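Local atomic coordinates of uncharacterized protein (Bacteroides eggerthii, PDB entry 4FTD), a protein that is of unknown function but pairs a six-bladed beta-propeller with an immunoglobulin-like domain and may take part in carbohydrate metabolism. Residues P110-F116 with F445-E450. Sequence-based numbering, arbitrary orientation.
Sequences PVFGADF and FPIKQE
Lys448 lays its side chain along Phe112 and Ala114 of the 110-116 linker, which leads from the immunoglobulin-like domain into the six-bladed beta-propeller, while 445-450 runs off the propeller's last strand, 439-446, in nearly the opposite direction. A single beta bridge, Ala114 with Ile447, fixes the register: Lys448 N donates to Gly113 O at 3.0 Å, and Asp115 N donates to Pro446 O along a nearly straight N-H...O line. The lysine chain is extended until chi4 (65°) bends it, bringing NZ between two linker carbonyls. NZ lies 2.9 Å from Phe112 O, in that carbonyl's plane, and 2.7 Å from Ala114 O, tilted 35° from its plane; Glu350 adds a long, weak ion pair. A methionine at this position would probably leave the Phe112 and Ala114 carbonyls without their shared ammonium donor. Val111 CG2 packs over the adjoining backbone, 3.5 Å from Gln449 C. Beyond the bridge, Phe116 turns its edge to the face of Phe445, centroids 4.9 Å apart and planes at 62°; Tyr352 pairs edge-to-face with Phe116, and Tyr398 with Phe445. Phe116 CD1 stands over the centre of the Phe445 ring, whose own edge meets Asp115 O through CD2 at 3.5 Å.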
loop_
_atom_site.group_PDB
_atom_site.type_symbol
_atom_site.label_atom_id
_atom_site.label_comp_id
_atom_site.label_asym_id
_atom_site.label_seq_id
_atom_site.Cartn_x
_atom_site.Cartn_y
_atom_site.Cartn_z
ATOM N N PRO A 110 20.893 -0.347 -8.315
ATOM C CA PRO A 110 20.088 -0.584 -7.124
ATOM C C PRO A 110 18.610 -0.493 -7.425
ATOM O O PRO A 110 18.228 0.232 -8.329
ATOM C CB PRO A 110 20.519 0.537 -6.189
ATOM C CG PRO A 110 21.924 0.796 -6.573
ATOM C CD PRO A 110 21.875 0.719 -8.072
ATOM N N VAL A 111 17.803 -1.254 -6.699
ATOM C CA VAL A 111 16.350 -1.262 -6.881
ATOM C C VAL A 111 15.689 -0.993 -5.539
ATOM O O VAL A 111 16.254 -1.291 -4.488
ATOM C CB VAL A 111 15.854 -2.574 -7.518
ATOM C CG1 VAL A 111 16.440 -2.731 -8.914
ATOM C CG2 VAL A 111 16.237 -3.762 -6.651
ATOM N N PHE A 112 14.498 -0.403 -5.584
ATOM C CA PHE A 112 13.797 0.059 -4.395
ATOM C C PHE A 112 12.329 -0.299 -4.419
ATOM O O PHE A 112 11.779 -0.647 -5.451
ATOM C CB PHE A 112 13.979 1.569 -4.263
ATOM C CG PHE A 112 15.417 1.983 -4.187
ATOM C CD1 PHE A 112 16.137 1.807 -3.015
ATOM C CD2 PHE A 112 16.068 2.497 -5.295
ATOM C CE1 PHE A 112 17.482 2.151 -2.939
ATOM C CE2 PHE A 112 17.428 2.832 -5.236
ATOM C CZ PHE A 112 18.132 2.661 -4.048
ATOM N N GLY A 113 11.717 -0.226 -3.246
ATOM C CA GLY A 113 10.307 -0.456 -3.088
ATOM C C GLY A 113 9.907 -1.919 -3.092
ATOM O O GLY A 113 10.720 -2.804 -2.897
ATOM N N ALA A 114 8.612 -2.136 -3.270
ATOM C CA ALA A 114 7.994 -3.449 -3.327
ATOM C C ALA A 114 8.049 -3.989 -4.746
ATOM O O ALA A 114 8.063 -3.234 -5.716
ATOM C CB ALA A 114 6.543 -3.348 -2.900
ATOM N N ASP A 115 8.085 -5.305 -4.870
ATOM C CA ASP A 115 7.993 -5.935 -6.169
ATOM C C ASP A 115 6.537 -6.355 -6.360
ATOM O O ASP A 115 6.103 -7.421 -5.911
ATOM C CB ASP A 115 8.910 -7.114 -6.249
ATOM C CG ASP A 115 9.026 -7.664 -7.643
ATOM O OD1 ASP A 115 8.181 -7.362 -8.516
ATOM O OD2 ASP A 115 9.986 -8.408 -7.844
ATOM N N PHE A 116 5.803 -5.503 -7.060
ATOM C CA PHE A 116 4.385 -5.734 -7.314
ATOM C C PHE A 116 4.105 -6.855 -8.308
ATOM O O PHE A 116 2.961 -7.256 -8.454
ATOM C CB PHE A 116 3.710 -4.443 -7.732
ATOM C CG PHE A 116 3.687 -3.423 -6.642
ATOM C CD1 PHE A 116 2.797 -3.553 -5.589
ATOM C CD2 PHE A 116 4.570 -2.347 -6.645
ATOM C CE1 PHE A 116 2.757 -2.612 -4.571
ATOM C CE2 PHE A 116 4.537 -1.403 -5.631
ATOM C CZ PHE A 116 3.627 -1.538 -4.590
ATOM N N PHE A 445 3.812 -8.421 -0.605
ATOM C CA PHE A 445 4.857 -8.239 -1.609
ATOM C C PHE A 445 6.236 -8.174 -0.971
ATOM O O PHE A 445 6.407 -7.542 0.066
ATOM C CB PHE A 445 4.658 -6.926 -2.354
ATOM C CG PHE A 445 3.294 -6.769 -2.969
ATOM C CD1 PHE A 445 2.251 -6.182 -2.241
ATOM C CD2 PHE A 445 3.044 -7.178 -4.258
ATOM C CE1 PHE A 445 1.007 -6.026 -2.799
ATOM C CE2 PHE A 445 1.800 -7.007 -4.820
ATOM C CZ PHE A 445 0.779 -6.432 -4.086
ATOM N N PRO A 446 7.231 -8.785 -1.607
ATOM C CA PRO A 446 8.603 -8.663 -1.111
ATOM C C PRO A 446 9.265 -7.347 -1.565
ATOM O O PRO A 446 8.728 -6.661 -2.425
ATOM C CB PRO A 446 9.305 -9.852 -1.777
ATOM C CG PRO A 446 8.583 -10.018 -3.077
ATOM C CD PRO A 446 7.145 -9.663 -2.791
ATOM N N ILE A 447 10.402 -6.988 -0.974
ATOM C CA ILE A 447 11.220 -5.903 -1.523
ATOM C C ILE A 447 11.737 -6.368 -2.909
ATOM O O ILE A 447 11.917 -7.558 -3.146
ATOM C CB ILE A 447 12.398 -5.440 -0.598
ATOM C CG1 ILE A 447 13.430 -6.556 -0.324
ATOM C CG2 ILE A 447 11.860 -4.846 0.716
ATOM C CD1 ILE A 447 14.814 -6.052 0.092
ATOM N N LYS A 448 11.924 -5.432 -3.826
ATOM C CA LYS A 448 12.595 -5.717 -5.086
ATOM C C LYS A 448 14.030 -6.187 -4.808
ATOM O O LYS A 448 14.656 -5.767 -3.835
ATOM C CB LYS A 448 12.655 -4.482 -5.983
ATOM C CG LYS A 448 11.347 -4.036 -6.615
ATOM C CD LYS A 448 11.610 -3.026 -7.738
ATOM C CE LYS A 448 10.323 -2.383 -8.226
ATOM N NZ LYS A 448 9.644 -1.549 -7.186
ATOM N N GLN A 449 14.515 -7.064 -5.672
ATOM C CA GLN A 449 15.858 -7.620 -5.630
ATOM C C GLN A 449 16.537 -7.269 -6.947
ATOM O O GLN A 449 15.865 -7.261 -7.977
ATOM C CB GLN A 449 15.765 -9.140 -5.521
ATOM C CG GLN A 449 15.241 -9.635 -4.193
ATOM C CD GLN A 449 16.195 -9.320 -3.063
ATOM O OE1 GLN A 449 17.400 -9.320 -3.252
ATOM N NE2 GLN A 449 15.661 -9.049 -1.886
ATOM N N GLU A 450 17.851 -7.010 -6.921
ATOM C CA GLU A 450 18.589 -6.635 -8.127
ATOM C C GLU A 450 18.427 -7.681 -9.213
ATOM O O GLU A 450 18.589 -8.866 -8.940
ATOM C CB GLU A 450 20.077 -6.400 -7.853
ATOM C CG GLU A 450 20.337 -5.118 -7.079
ATOM C CD GLU A 450 21.778 -4.638 -7.121
ATOM O OE1 GLU A 450 22.597 -5.152 -7.891
ATOM O OE2 GLU A 450 22.103 -3.696 -6.386
HETATM O O HOH W 1 19.314 -2.713 -4.675
HETATM O O HOH W 2 15.237 -3.372 -2.605
HETATM O O HOH W 3 11.466 -9.618 -5.167
#